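Local structure of glutathione S-transferase family protein (5F06) at residues 113-118 / 173-178; 108-113 / 138-143. The protein binds glutathione and probably catalyses its conjugation to electrophilic substrates with release of a halide anion. All coordinates share one frame; numbering follows the deposited sequence.

Interaction 1: residues 113-118 / 173-178; sequences PIVFQF and TYYLMK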
ATOM      1  N   PRO A 113      13.784   4.935  -2.090  1.00 12.54           N
ATOM      2  CA  PRO A 113      14.685   6.041  -2.438  1.00 12.80           C
ATOM      3  C   PRO A 113      16.163   5.650  -2.398  1.00 13.05           C
ATOM      4  O   PRO A 113      16.963   6.194  -3.160  1.00 14.14           O
ATOM      5  CB  PRO A 113      14.381   7.100  -1.368  1.00 14.36           C
ATOM      6  CG  PRO A 113      13.067   6.727  -0.801  1.00 13.62           C
ATOM      7  CD  PRO A 113      13.001   5.237  -0.881  1.00 11.97           C
ATOM      8  N   ILE A 114      16.522   4.725  -1.516  1.00 12.29           N
ATOM      9  CA  ILE A 114      17.904   4.266  -1.432  1.00 12.02           C
ATOM     10  C   ILE A 114      18.308   3.631  -2.758  1.00 13.09           C
ATOM     11  O   ILE A 114      19.333   3.981  -3.345  1.00 14.46           O
ATOM     12  CB  ILE A 114      18.095   3.246  -0.285  1.00 12.15           C
ATOM     13  CG1 ILE A 114      17.734   3.890   1.055  1.00 12.24           C
ATOM     14  CG2 ILE A 114      19.523   2.722  -0.268  1.00 13.87           C
ATOM     15  CD1 ILE A 114      17.704   2.916   2.233  1.00 13.01           C
ATOM     16  N   VAL A 115      17.481   2.707  -3.234  1.00 11.19           N
ATOM     17  CA  VAL A 115      17.779   1.972  -4.452  1.00 10.31           C
ATOM     18  C   VAL A 115      17.710   2.901  -5.659  1.00 10.91           C
ATOM     19  O   VAL A 115      18.494   2.761  -6.602  1.00 11.76           O
ATOM     20  CB  VAL A 115      16.813   0.781  -4.630  1.00 10.97           C
ATOM     21  CG1 VAL A 115      16.959   0.141  -6.005  1.00 13.17           C
ATOM     22  CG2 VAL A 115      17.063  -0.253  -3.540  1.00 11.38           C
ATOM     23  N   PHE A 116      16.774   3.846  -5.626  1.00 13.17           N
ATOM     24  CA  PHE A 116      16.636   4.809  -6.709  1.00 15.47           C
ATOM     25  C   PHE A 116      17.929   5.595  -6.882  1.00 14.68           C
ATOM     26  O   PHE A 116      18.439   5.744  -7.991  1.00 16.27           O
ATOM     27  CB  PHE A 116      15.479   5.774  -6.448  1.00 17.93           C
ATOM     28  CG  PHE A 116      15.305   6.807  -7.527  1.00 21.27           C
ATOM     29  CD1 PHE A 116      14.485   6.558  -8.615  1.00 23.43           C
ATOM     30  CD2 PHE A 116      15.970   8.021  -7.457  1.00 22.29           C
ATOM     31  CE1 PHE A 116      14.329   7.506  -9.613  1.00 25.05           C
ATOM     32  CE2 PHE A 116      15.818   8.969  -8.448  1.00 23.76           C
ATOM     33  CZ  PHE A 116      14.997   8.713  -9.528  1.00 25.52           C
ATOM     34  N   GLN A 117      18.456   6.101  -5.776  1.00 12.06           N
ATOM     35  CA  GLN A 117      19.661   6.920  -5.820  1.00 12.01           C
ATOM     36  C   GLN A 117      20.869   6.130  -6.333  1.00 14.34           C
ATOM     37  O   GLN A 117      21.648   6.632  -7.148  1.00 15.30           O
ATOM     38  CB  GLN A 117      19.951   7.504  -4.435  1.00 11.82           C
ATOM     39  CG  GLN A 117      19.010   8.639  -4.031  1.00 13.23           C
ATOM     40  CD  GLN A 117      19.020   9.791  -5.020  1.00 15.32           C
ATOM     41  OE1 GLN A 117      20.064  10.146  -5.567  1.00 16.38           O
ATOM     42  NE2 GLN A 117      17.848  10.377  -5.260  1.00 16.47           N
ATOM     43  N   PHE A 118      21.018   4.892  -5.875  1.00 14.88           N
ATOM     44  CA  PHE A 118      22.133   4.059  -6.300  1.00 17.16           C
ATOM     45  C   PHE A 118      22.009   3.541  -7.740  1.00 17.94           C
ATOM     46  O   PHE A 118      22.990   3.527  -8.481  1.00 18.41           O
ATOM     47  CB  PHE A 118      22.290   2.860  -5.355  1.00 17.06           C
ATOM     48  CG  PHE A 118      22.993   3.184  -4.062  1.00 17.06           C
ATOM     49  CD1 PHE A 118      24.321   3.571  -4.054  1.00 18.72           C
ATOM     50  CD2 PHE A 118      22.328   3.072  -2.851  1.00 16.08           C
ATOM     51  CE1 PHE A 118      24.971   3.860  -2.864  1.00 17.89           C
ATOM     52  CE2 PHE A 118      22.970   3.359  -1.661  1.00 16.93           C
ATOM     53  CZ  PHE A 118      24.294   3.748  -1.666  1.00 16.90           C
ATOM     54  N   THR A 173      15.054  -5.186  -1.618  1.00 11.99           N
ATOM     55  CA  THR A 173      16.063  -5.601  -0.663  1.00 12.23           C
ATOM     56  C   THR A 173      17.213  -6.262  -1.415  1.00 12.56           C
ATOM     57  O   THR A 173      18.376  -6.058  -1.073  1.00 13.14           O
ATOM     58  CB  THR A 173      15.489  -6.547   0.400  1.00 11.15           C
ATOM     59  OG1 THR A 173      14.336  -5.943   0.999  1.00 10.86           O
ATOM     60  CG2 THR A 173      16.521  -6.824   1.487  1.00 12.24           C
ATOM     61  N   TYR A 174      16.896  -7.023  -2.460  1.00 12.00           N
ATOM     62  CA  TYR A 174      17.933  -7.691  -3.239  1.00 12.73           C
ATOM     63  C   TYR A 174      18.939  -6.672  -3.769  1.00 12.72           C
ATOM     64  O   TYR A 174      20.152  -6.895  -3.724  1.00 12.80           O
ATOM     65  CB  TYR A 174      17.330  -8.488  -4.400  1.00 14.01           C
ATOM     66  CG  TYR A 174      18.371  -9.277  -5.157  1.00 16.33           C
ATOM     67  CD1 TYR A 174      18.993 -10.370  -4.567  1.00 16.70           C
ATOM     68  CD2 TYR A 174      18.748  -8.923  -6.442  1.00 15.90           C
ATOM     69  CE1 TYR A 174      19.950 -11.090  -5.236  1.00 17.48           C
ATOM     70  CE2 TYR A 174      19.712  -9.644  -7.123  1.00 17.27           C
ATOM     71  CZ  TYR A 174      20.306 -10.727  -6.513  1.00 17.33           C
ATOM     72  OH  TYR A 174      21.269 -11.454  -7.176  1.00 17.68           O
ATOM     73  N   TYR A 175      18.436  -5.543  -4.253  1.00 12.16           N
ATOM     74  CA  TYR A 175      19.312  -4.510  -4.786  1.00 11.53           C
ATOM     75  C   TYR A 175      20.008  -3.726  -3.675  1.00 12.15           C
ATOM     76  O   TYR A 175      21.167  -3.333  -3.827  1.00 12.36           O
ATOM     77  CB  TYR A 175      18.527  -3.565  -5.693  1.00 12.88           C
ATOM     78  CG  TYR A 175      18.328  -4.074  -7.112  1.00 15.08           C
ATOM     79  CD1 TYR A 175      19.273  -4.891  -7.727  1.00 17.85           C
ATOM     80  CD2 TYR A 175      17.204  -3.723  -7.842  1.00 15.96           C
ATOM     81  CE1 TYR A 175      19.098  -5.349  -9.017  1.00 18.84           C
ATOM     82  CE2 TYR A 175      17.022  -4.179  -9.141  1.00 16.89           C
ATOM     83  CZ  TYR A 175      17.976  -4.988  -9.719  1.00 17.06           C
ATOM     84  OH  TYR A 175      17.815  -5.445 -11.007  1.00 16.73           O
ATOM     85  N   LEU A 176      19.313  -3.502  -2.561  1.00 13.50           N
ATOM     86  CA  LEU A 176      19.921  -2.845  -1.407  1.00 14.24           C
ATOM     87  C   LEU A 176      21.172  -3.603  -0.965  1.00 14.84           C
ATOM     88  O   LEU A 176      22.194  -3.000  -0.627  1.00 14.65           O
ATOM     89  CB  LEU A 176      18.926  -2.752  -0.247  1.00 12.86           C
ATOM     90  CG  LEU A 176      19.435  -2.122   1.055  1.00 16.29           C
ATOM     91  CD1 LEU A 176      19.083  -0.650   1.124  1.00 18.42           C
ATOM     92  CD2 LEU A 176      18.889  -2.860   2.265  1.00 17.90           C
ATOM     93  N   MET A 177      21.098  -4.928  -0.986  1.00 13.74           N
ATOM     94  CA  MET A 177      22.192  -5.750  -0.481  1.00 13.53           C
ATOM     95  C   MET A 177      23.422  -5.689  -1.384  1.00 15.01           C
ATOM     96  O   MET A 177      24.492  -6.172  -1.013  1.00 14.99           O
ATOM     97  CB  MET A 177      21.732  -7.199  -0.311  1.00 12.39           C
ATOM     98  CG  MET A 177      20.668  -7.375   0.772  1.00 11.57           C
ATOM     99  SD  MET A 177      21.145  -6.711   2.380  1.00 15.52           S
ATOM    100  CE  MET A 177      22.378  -7.910   2.872  1.00 15.06           C
ATOM    101  N   LYS A 178      23.271  -5.090  -2.560  1.00 16.81           N
ATOM    102  CA  LYS A 178      24.398  -4.880  -3.465  1.00 18.42           C
ATOM    103  C   LYS A 178      25.137  -3.581  -3.148  1.00 18.60           C
ATOM    104  O   LYS A 178      26.225  -3.338  -3.671  1.00 20.94           O
ATOM    105  CB  LYS A 178      23.921  -4.851  -4.920  1.00 18.23           C
ATOM    106  CG  LYS A 178      23.249  -6.127  -5.391  1.00 19.92           C
ATOM    107  CD  LYS A 178      22.846  -6.011  -6.850  1.00 21.70           C
ATOM    108  CE  LYS A 178      22.293  -7.319  -7.387  1.00 21.51           C
ATOM    109  NZ  LYS A 178      23.340  -8.378  -7.480  1.00 23.20           N
TER

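Interaction 2: residues 108-113 / 138-143; sequences NPAIAP and EKLGKV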
ATOM      1  N   ASN A 108       8.599   0.082   2.104  1.00 10.13           N
ATOM      2  CA  ASN A 108       8.886   0.501   0.733  1.00 10.89           C
ATOM      3  C   ASN A 108       9.225   1.992   0.592  1.00  9.99           C
ATOM      4  O   ASN A 108      10.131   2.343  -0.162  1.00 10.81           O
ATOM      5  CB  ASN A 108       7.718   0.158  -0.192  1.00 10.88           C
ATOM      6  CG  ASN A 108       8.080   0.325  -1.657  1.00 11.89           C
ATOM      7  OD1 ASN A 108       8.999  -0.330  -2.160  1.00 11.17           O
ATOM      8  ND2 ASN A 108       7.372   1.209  -2.347  1.00 13.23           N
ATOM      9  N   PRO A 109       8.503   2.872   1.307  1.00  9.47           N
ATOM     10  CA  PRO A 109       8.814   4.302   1.168  1.00 10.76           C
ATOM     11  C   PRO A 109      10.212   4.663   1.673  1.00 10.30           C
ATOM     12  O   PRO A 109      10.734   5.712   1.301  1.00 10.55           O
ATOM     13  CB  PRO A 109       7.734   4.985   2.015  1.00 11.68           C
ATOM     14  CG  PRO A 109       6.638   3.994   2.128  1.00 12.43           C
ATOM     15  CD  PRO A 109       7.308   2.656   2.139  1.00 10.18           C
ATOM     16  N   ALA A 110      10.797   3.804   2.506  1.00 11.90           N
ATOM     17  CA  ALA A 110      12.133   4.035   3.044  1.00 12.67           C
ATOM     18  C   ALA A 110      13.220   3.384   2.182  1.00 12.54           C
ATOM     19  O   ALA A 110      14.293   3.954   2.009  1.00 14.71           O
ATOM     20  CB  ALA A 110      12.215   3.521   4.483  1.00 13.96           C
ATOM     21  N   ILE A 111      12.949   2.201   1.635  1.00  8.56           N
ATOM     22  CA  ILE A 111      13.972   1.496   0.857  1.00  9.57           C
ATOM     23  C   ILE A 111      13.999   1.944  -0.607  1.00 10.23           C
ATOM     24  O   ILE A 111      15.058   1.948  -1.239  1.00 10.64           O
ATOM     25  CB  ILE A 111      13.778  -0.041   0.920  1.00 10.23           C
ATOM     26  CG1 ILE A 111      15.003  -0.745   0.340  1.00 11.22           C
ATOM     27  CG2 ILE A 111      12.498  -0.472   0.212  1.00  8.62           C
ATOM     28  CD1 ILE A 111      15.097  -2.207   0.701  1.00 14.39           C
ATOM     29  N   ALA A 112      12.851   2.342  -1.146  1.00 10.12           N
ATOM     30  CA  ALA A 112      12.787   2.716  -2.557  1.00 11.77           C
ATOM     31  C   ALA A 112      13.756   3.862  -2.901  1.00 12.26           C
ATOM     32  O   ALA A 112      14.481   3.773  -3.892  1.00 13.36           O
ATOM     33  CB  ALA A 112      11.356   3.087  -2.948  1.00 12.92           C
ATOM     34  N   PRO A 113      13.784   4.935  -2.090  1.00 12.54           N
ATOM     35  CA  PRO A 113      14.685   6.041  -2.438  1.00 12.80           C
ATOM     36  C   PRO A 113      16.163   5.650  -2.398  1.00 13.05           C
ATOM     37  O   PRO A 113      16.963   6.194  -3.160  1.00 14.14           O
ATOM     38  CB  PRO A 113      14.381   7.100  -1.368  1.00 14.36           C
ATOM     39  CG  PRO A 113      13.067   6.727  -0.801  1.00 13.62           C
ATOM     40  CD  PRO A 113      13.001   5.237  -0.881  1.00 11.97           C
ATOM     41  N   GLU A 138      18.553   5.787   7.610  1.00 14.47           N
ATOM     42  CA  GLU A 138      18.146   6.006   8.992  1.00 16.72           C
ATOM     43  C   GLU A 138      16.693   5.578   9.189  1.00 15.15           C
ATOM     44  O   GLU A 138      16.361   4.897  10.161  1.00 13.05           O
ATOM     45  CB  GLU A 138      18.330   7.473   9.374  1.00 23.15           C
ATOM     46  CG  GLU A 138      18.025   7.789  10.824  1.00 30.30           C
ATOM     47  CD  GLU A 138      18.407   9.208  11.191  1.00 37.57           C
ATOM     48  OE1 GLU A 138      17.676  10.143  10.800  1.00 39.52           O
ATOM     49  OE2 GLU A 138      19.447   9.391  11.857  1.00 41.66           O
ATOM     50  N   LYS A 139      15.834   5.974   8.254  1.00 15.38           N
ATOM     51  CA  LYS A 139      14.420   5.617   8.308  1.00 15.73           C
ATOM     52  C   LYS A 139      14.224   4.109   8.194  1.00 12.41           C
ATOM     53  O   LYS A 139      13.434   3.525   8.935  1.00 12.54           O
ATOM     54  CB  LYS A 139      13.644   6.329   7.198  1.00 18.11           C
ATOM     55  CG  LYS A 139      13.472   7.820   7.433  1.00 21.68           C
ATOM     56  CD  LYS A 139      12.769   8.494   6.263  1.00 24.50           C
ATOM     57  CE  LYS A 139      12.511   9.966   6.550  1.00 29.24           C
ATOM     58  NZ  LYS A 139      11.972  10.684   5.364  1.00 31.63           N
ATOM     59  N   LEU A 140      14.937   3.479   7.269  1.00 10.59           N
ATOM     60  CA  LEU A 140      14.810   2.039   7.082  1.00  9.22           C
ATOM     61  C   LEU A 140      15.305   1.292   8.312  1.00  9.75           C
ATOM     62  O   LEU A 140      14.739   0.267   8.692  1.00 11.15           O
ATOM     63  CB  LEU A 140      15.581   1.577   5.847  1.00  8.81           C
ATOM     64  CG  LEU A 140      15.456   0.084   5.515  1.00  9.95           C
ATOM     65  CD1 LEU A 140      14.005  -0.314   5.345  1.00 11.21           C
ATOM     66  CD2 LEU A 140      16.251  -0.248   4.262  1.00 10.68           C
ATOM     67  N   GLY A 141      16.361   1.810   8.930  1.00 11.80           N
ATOM     68  CA  GLY A 141      16.908   1.212  10.134  1.00 11.70           C
ATOM     69  C   GLY A 141      15.872   1.138  11.241  1.00 11.64           C
ATOM     70  O   GLY A 141      15.803   0.149  11.972  1.00 12.40           O
ATOM     71  N   LYS A 142      15.055   2.178  11.355  1.00 11.47           N
ATOM     72  CA  LYS A 142      14.035   2.232  12.398  1.00 13.62           C
ATOM     73  C   LYS A 142      12.894   1.258  12.105  1.00 12.52           C
ATOM     74  O   LYS A 142      12.346   0.641  13.020  1.00 12.31           O
ATOM     75  CB  LYS A 142      13.512   3.659  12.550  1.00 18.67           C
ATOM     76  CG  LYS A 142      14.362   4.495  13.493  1.00 25.82           C
ATOM     77  CD  LYS A 142      14.128   5.985  13.322  1.00 33.71           C
ATOM     78  CE  LYS A 142      14.890   6.771  14.375  1.00 40.60           C
ATOM     79  NZ  LYS A 142      15.136   8.177  13.954  1.00 44.84           N
ATOM     80  N   VAL A 143      12.542   1.112  10.833  1.00 11.76           N
ATOM     81  CA  VAL A 143      11.598   0.073  10.443  1.00 12.36           C
ATOM     82  C   VAL A 143      12.201  -1.290  10.773  1.00 11.59           C
ATOM     83  O   VAL A 143      11.524  -2.161  11.324  1.00 10.84           O
ATOM     84  CB  VAL A 143      11.244   0.139   8.944  1.00 12.61           C
ATOM     85  CG1 VAL A 143      10.349  -1.027   8.549  1.00 11.55           C
ATOM     86  CG2 VAL A 143      10.566   1.457   8.622  1.00 14.68           C
TER

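Interaction 1: residues 113-118 / 173-178
I114 overlaps the end of L176 with two of its methyls. I114 CG2 lies 3.7 Å from L176 CD1. I114 CD1 lies 4.0 Å from that same L176 CD1, so one leucine methyl meets both ends of the branched isoleucine. The two side chains approach at a slant. I114 CG2 is anti to the backbone N. This directs the methyl at L176 and also puts it at the edge of the F118 ring, in the ring plane. L176 reaches across by its second torsion: chi2 is 96°, off a staggered value, and it brings CD1 over to the isoleucine.

V115 fills the next position. Its two methyls divide the work. V115 CG1 meets Y175 CB at 4.0 Å, and the two side chains cross at about a right angle. V115 CG2 sits 4.1 Å from the backbone L176 N. The helices are close here, with V115 CA and L176 CA 6.1 Å apart. Both segments belong to the all-helical C-terminal domain of the glutathione transferase fold. The contact joins the long helix 90-120 to the short helix 170-176.

V115 CG1 also lies obliquely beside the near ring atoms of Y175; the hydroxyl end leads away. K178 CD lies at the ring edge, in plane. The hydroxyl Y175 OH is hydrogen-bonded to M9 O, with M211 O as a second partner. M9 precedes helix 11-22, so this bond ties the helical domain to the thioredoxin-like domain. The Y175 side chain is about 3 Å from that of T11, which binds glutathione, and about 8 Å from bound glutathione, nearest atoms in both cases. A sulfate ion, probably from the crystallisation liquor, lies about 4 Å from the V115 side chain. L176 also packs on A181, V184 and V185.

Interaction 2: residues 108-113 / 138-143
A110 and I111 meet K139 and L140 without any flat group between them: no aromatic ring or other flat side-chain group takes part, and the touching atoms are aliphatic carbons and the backbone of L140. The A110 methyl does most of the touching on its helix. A110 CB points at the other helix and rests against the backbone of the facing turn, 3.9 Å from L140 N and 4.0 Å from L140 CA. It also touches both neighbouring side chains, at 4.1 Å from L140 CB and 4.2 Å from K139 CB. The small side chain is consistent with the close approach of the two helices, with A110 CA and L140 CA 5.2 Å apart.

I111 adds a second, flanking contact. Its first torsion (chi1 -169°) turns I111 CG1 toward L140 CD2, 4.1 Å away, and these two side chains meet at a slant. K139 contributes its CB. The rest of its chain is extended and leads away to a long, weak ion pair with D135. L140 also packs on Y107 and I114.

The local helix axes approach to 8.5 Å at an angle of 141°, roughly antiparallel. This is the packing of successive helices, 90-120 and 130-153, in the C-terminal helical bundle of glutathione transferases.

Overall arrangement
Interactions 1 and 2 have centres 11 Å apart and share helix 90-120 and residue P113. Along the chain the segments alternate: 108-113, 113-118, 138-143, 173-178. Over these turns helix 90-120 packs on both helix 130-153 and helix 170-176. The two contacts also touch directly. I111 CD1 lies 4.0 Å from L176 CB, and L140 CD2 lies 4.0 Å from I114 CD1. Together they form one continuous apolar region inside the C-terminal helical domain. Interaction 1 lies next to the glutathione-binding region, while interaction 2 is further from the bound ligand.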